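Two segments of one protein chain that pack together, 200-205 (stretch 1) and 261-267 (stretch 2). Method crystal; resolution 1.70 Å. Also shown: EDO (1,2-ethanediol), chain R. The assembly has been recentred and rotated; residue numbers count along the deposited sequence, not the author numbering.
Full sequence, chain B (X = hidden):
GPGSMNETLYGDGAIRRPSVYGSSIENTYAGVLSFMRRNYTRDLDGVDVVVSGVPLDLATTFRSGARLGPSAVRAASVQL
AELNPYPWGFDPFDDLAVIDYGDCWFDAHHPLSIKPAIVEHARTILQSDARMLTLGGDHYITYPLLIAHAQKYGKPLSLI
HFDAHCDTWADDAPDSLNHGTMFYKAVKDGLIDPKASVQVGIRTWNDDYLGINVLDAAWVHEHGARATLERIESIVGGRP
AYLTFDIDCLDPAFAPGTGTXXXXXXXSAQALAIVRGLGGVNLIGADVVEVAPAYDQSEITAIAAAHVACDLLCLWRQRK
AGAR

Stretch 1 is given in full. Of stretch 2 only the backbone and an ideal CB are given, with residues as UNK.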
ATOM      1  N   VAL B 200       3.971  30.876  -5.377  1.00 11.37           N
ATOM      2  CA  VAL B 200       3.106  30.342  -6.442  1.00 11.52           C
ATOM      3  C   VAL B 200       2.436  29.038  -5.974  1.00 10.84           C
ATOM      4  O   VAL B 200       3.119  28.098  -5.544  1.00 10.76           O
ATOM      5  CB  VAL B 200       3.919  30.028  -7.714  1.00 11.84           C
ATOM      6  CG1 VAL B 200       2.981  29.547  -8.826  1.00 12.50           C
ATOM      7  CG2 VAL B 200       4.689  31.269  -8.201  1.00 12.51           C
ATOM      8  N   GLY B 201       1.108  28.985  -6.069  1.00 10.92           N
ATOM      9  CA  GLY B 201       0.334  27.804  -5.670  1.00 10.67           C
ATOM     10  C   GLY B 201      -0.187  27.877  -4.231  1.00 10.68           C
ATOM     11  O   GLY B 201      -0.822  26.931  -3.734  1.00 10.13           O
ATOM     12  N   ILE B 202       0.071  29.006  -3.573  1.00 10.39           N
ATOM     13  CA  ILE B 202      -0.368  29.252  -2.184  1.00 10.36           C
ATOM     14  C   ILE B 202      -1.850  28.959  -1.988  1.00 10.81           C
ATOM     15  O   ILE B 202      -2.689  29.340  -2.796  1.00 11.15           O
ATOM     16  CB  ILE B 202      -0.046  30.692  -1.714  1.00 10.97           C
ATOM     17  CG1 ILE B 202       1.478  30.955  -1.758  1.00 10.48           C
ATOM     18  CG2 ILE B 202      -0.650  30.935  -0.310  1.00 10.88           C
ATOM     19  CD1 ILE B 202       2.302  30.111  -0.760  1.00 10.42           C
ATOM     20  N   ARG B 203      -2.172  28.269  -0.903  1.00 10.25           N
ATOM     21  CA  ARG B 203      -3.572  27.994  -0.590  1.00 10.51           C
ATOM     22  C   ARG B 203      -3.735  27.749   0.908  1.00 10.90           C
ATOM     23  O   ARG B 203      -4.617  26.977   1.344  1.00 11.01           O
ATOM     24  CB  ARG B 203      -4.113  26.837  -1.436  1.00 10.48           C
ATOM     25  CG  ARG B 203      -3.273  25.575  -1.438  1.00  9.72           C
ATOM     26  CD  ARG B 203      -3.805  24.619  -2.506  1.00  9.61           C
ATOM     27  NE  ARG B 203      -3.136  23.300  -2.516  1.00  9.17           N
ATOM     28  CZ  ARG B 203      -1.952  23.011  -3.065  1.00  8.87           C
ATOM     29  NH1 ARG B 203      -1.522  21.746  -3.041  1.00  8.58           N
ATOM     30  NH2 ARG B 203      -1.200  23.942  -3.659  1.00  8.51           N
ATOM     31  N   THR B 204      -2.939  28.488   1.700  1.00 10.86           N
ATOM     32  CA  THR B 204      -3.105  28.518   3.149  1.00 11.39           C
ATOM     33  C   THR B 204      -2.921  29.949   3.621  1.00 11.67           C
ATOM     34  O   THR B 204      -2.309  30.770   2.911  1.00 11.30           O
ATOM     35  CB  THR B 204      -2.112  27.605   3.901  1.00 11.20           C
ATOM     36  OG1 THR B 204      -0.778  27.801   3.416  1.00 10.78           O
ATOM     37  CG2 THR B 204      -2.521  26.122   3.732  1.00 11.31           C
ATOM     38  N   TRP B 205      -3.473  30.233   4.793  1.00 12.28           N
ATOM     39  CA  TRP B 205      -3.648  31.614   5.240  1.00 12.88           C
ATOM     40  C   TRP B 205      -2.576  32.103   6.176  1.00 13.23           C
ATOM     41  O   TRP B 205      -2.237  31.424   7.144  1.00 13.04           O
ATOM     42  CB  TRP B 205      -5.002  31.789   5.943  1.00 13.84           C
ATOM     43  CG  TRP B 205      -5.225  33.232   6.324  1.00 14.63           C
ATOM     44  CD1 TRP B 205      -5.028  33.822   7.564  1.00 14.97           C
ATOM     45  CD2 TRP B 205      -5.594  34.316   5.435  1.00 15.26           C
ATOM     46  NE1 TRP B 205      -5.304  35.166   7.516  1.00 15.86           N
ATOM     47  CE2 TRP B 205      -5.638  35.529   6.265  1.00 15.79           C
ATOM     48  CE3 TRP B 205      -5.923  34.397   4.077  1.00 15.65           C
ATOM     49  CZ2 TRP B 205      -5.980  36.772   5.741  1.00 16.65           C
ATOM     50  CZ3 TRP B 205      -6.267  35.664   3.564  1.00 16.36           C
ATOM     51  CH2 TRP B 205      -6.304  36.812   4.380  1.00 16.48           C
ATOM     52  N   UNK B 261      -0.143  17.781   3.049  1.00  9.27           N
ATOM     53  CA  UNK B 261      -0.951  17.840   1.831  1.00  9.23           C
ATOM     54  C   UNK B 261      -2.148  18.797   1.992  1.00  9.23           C
ATOM     55  O   UNK B 261      -2.876  18.747   3.020  1.00  9.32           O
ATOM     56  CB  UNK B 261      -1.445  16.439   1.464  1.00  9.23           C
ATOM     57  N   UNK B 262      -2.385  19.605   0.956  1.00  8.78           N
ATOM     58  CA  UNK B 262      -3.495  20.577   0.981  1.00  8.88           C
ATOM     59  C   UNK B 262      -4.263  20.461  -0.346  1.00  8.86           C
ATOM     60  O   UNK B 262      -3.667  20.640  -1.438  1.00  8.75           O
ATOM     61  CB  UNK B 262      -2.982  22.002   1.194  1.00  8.88           C
ATOM     62  N   UNK B 263      -5.561  20.170  -0.264  1.00  8.58           N
ATOM     63  CA  UNK B 263      -6.365  19.999  -1.487  1.00  8.72           C
ATOM     64  C   UNK B 263      -6.387  21.283  -2.343  1.00  9.09           C
ATOM     65  O   UNK B 263      -6.275  22.395  -1.800  1.00  9.34           O
ATOM     66  CB  UNK B 263      -7.795  19.597  -1.119  1.00  8.72           C
ATOM     67  N   UNK B 264      -6.587  21.106  -3.650  1.00  9.19           N
ATOM     68  CA  UNK B 264      -6.818  22.231  -4.595  1.00  9.37           C
ATOM     69  C   UNK B 264      -5.567  22.748  -5.303  1.00  9.65           C
ATOM     70  O   UNK B 264      -5.529  23.910  -5.732  1.00 10.32           O
ATOM     71  CB  UNK B 264      -7.460  23.399  -3.844  1.00  9.37           C
ATOM     72  N   UNK B 265      -4.530  21.939  -5.398  1.00  9.33           N
ATOM     73  CA  UNK B 265      -3.234  22.431  -5.900  1.00  9.40           C
ATOM     74  C   UNK B 265      -3.061  22.316  -7.417  1.00  9.98           C
ATOM     75  O   UNK B 265      -4.017  22.094  -8.168  1.00 10.70           O
ATOM     76  CB  UNK B 265      -2.101  21.663  -5.216  1.00  9.40           C
ATOM     77  N   UNK B 266      -1.822  22.494  -7.843  1.00 10.09           N
ATOM     78  CA  UNK B 266      -1.438  22.448  -9.245  1.00 11.13           C
ATOM     79  C   UNK B 266      -1.270  21.039  -9.774  1.00 10.81           C
ATOM     80  O   UNK B 266      -0.934  20.122  -9.034  1.00 10.71           O
ATOM     81  CB  UNK B 266      -0.136  23.225  -9.451  1.00 11.13           C
ATOM     82  N   UNK B 267      -1.488  20.862 -11.076  1.00 10.94           N
ATOM     83  CA  UNK B 267      -1.073  19.631 -11.732  1.00 10.76           C
ATOM     84  C   UNK B 267       0.445  19.664 -12.026  1.00 10.47           C
ATOM     85  O   UNK B 267       1.034  20.740 -12.073  1.00 10.11           O
ATOM     86  CB  UNK B 267      -1.869  19.426 -13.022  1.00 10.76           C
TER
HETATM   87  C1  EDO R 403      -2.898  33.364  10.912  1.00 26.14           C
HETATM   88  O1  EDO R 403      -1.657  33.774  10.265  1.00 23.94           O
HETATM   89  C2  EDO R 403      -3.087  31.841  10.997  1.00 25.14           C
HETATM   90  O2  EDO R 403      -3.720  31.295   9.817  1.00 25.02           O

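Arg203 of stretch 1 dominates this contact. Its side chain leaves in the p rotamer, extends through two t angles and lays its guanidinium against the backbone of stretch 2. NH2 of Arg203 also bonds back to O of Gly201 at 3.0 Å, which helps hold the group in place.

Position 261 points its CB away from stretch 1, and nothing of that stretch lies within 5.5 Å of it. Phi is -72° and psi 137°, values open to most residues, proline included. Stretch 1 does not choose here. The deposited residue is Pro261.

Position 262 points toward stretch 1. Its ideal CB lies 3.9 Å from NE of Arg203 and 4.9 Å from CG2 of Thr204. The neighbours are NE, CG and CD of Arg203, with the methyl of Thr204 further off. NE is already bonded to backbone O, so a small or medium apolar side chain would suit, such as valine or isoleucine; threonine, of the same shape as valine, is possible too. The beta-like angles (-133°/122°) favour branching at CB. The residue is Val262, in the t rotamer. Its CG1 packs 3.8 Å from CG of Arg203, and its CG2 lies 4.2 Å from CG2 of Thr204. Its carbonyl does the polar work: O of Val262 accepts from both NE and NH1 of Arg203, each at 2.9 Å, near the guanidinium plane.

Position 263 turns its CB away, so many side chains would be compatible with stretch 1. It is Ala263. Its O receives a weak hydrogen bond from NE of Arg203 at 3.3 Å.

Position 264 has phi 94° and psi 22°. A CB here would be jammed against the preceding carbonyl O, so the backbone itself calls for glycine. Gly264 is found, and its C lies over one face of the guanidinium.

Position 265 has a negative phi (-90°/-167°), so the backbone alone does not demand glycine. The contact does: an ideal CB would sit 2.3 Å from NH1 of Arg203, a clash. Gly265 leaves room for the flat group to settle closely, with its CA 3.2 Å from CZ of Arg203 and over the same face as Gly264.

Position 266 sends its CB sideways, with nothing of stretch 1 within 5.5 Å. A longer apolar chain could still reach the bare CA of Gly201; leucine, isoleucine or methionine are plausible. Leu266 does so, its CD1 3.9 Å from CA of Gly201.

Position 267 is out of reach, and stretch 1 sets no preference. It is Ser267, the N-cap of a following helix, whose side chain caps a backbone N just past the stretch.

Stretch 2 261-267: PVAGGLS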
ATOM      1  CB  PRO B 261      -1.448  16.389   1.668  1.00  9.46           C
ATOM      2  CG  PRO B 261      -1.432  15.803   3.048  1.00  9.51           C
ATOM      3  CD  PRO B 261      -0.204  16.437   3.673  1.00  9.26           C
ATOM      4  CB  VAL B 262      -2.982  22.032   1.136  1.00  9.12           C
ATOM      5  CG1 VAL B 262      -4.149  23.001   1.275  1.00  9.63           C
ATOM      6  CG2 VAL B 262      -2.040  22.161   2.332  1.00  9.24           C
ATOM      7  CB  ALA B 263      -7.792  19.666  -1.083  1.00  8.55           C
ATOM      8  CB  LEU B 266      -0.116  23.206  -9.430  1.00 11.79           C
ATOM      9  CG  LEU B 266      -0.179  24.727  -9.633  1.00 13.47           C
ATOM     10  CD1 LEU B 266      -0.931  25.498  -8.597  1.00 13.89           C
ATOM     11  CD2 LEU B 266       1.222  25.307  -9.787  1.00 13.58           C
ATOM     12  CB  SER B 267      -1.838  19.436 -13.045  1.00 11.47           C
ATOM     13  OG  SER B 267      -1.526  20.461 -13.989  1.00 12.01           O
TER
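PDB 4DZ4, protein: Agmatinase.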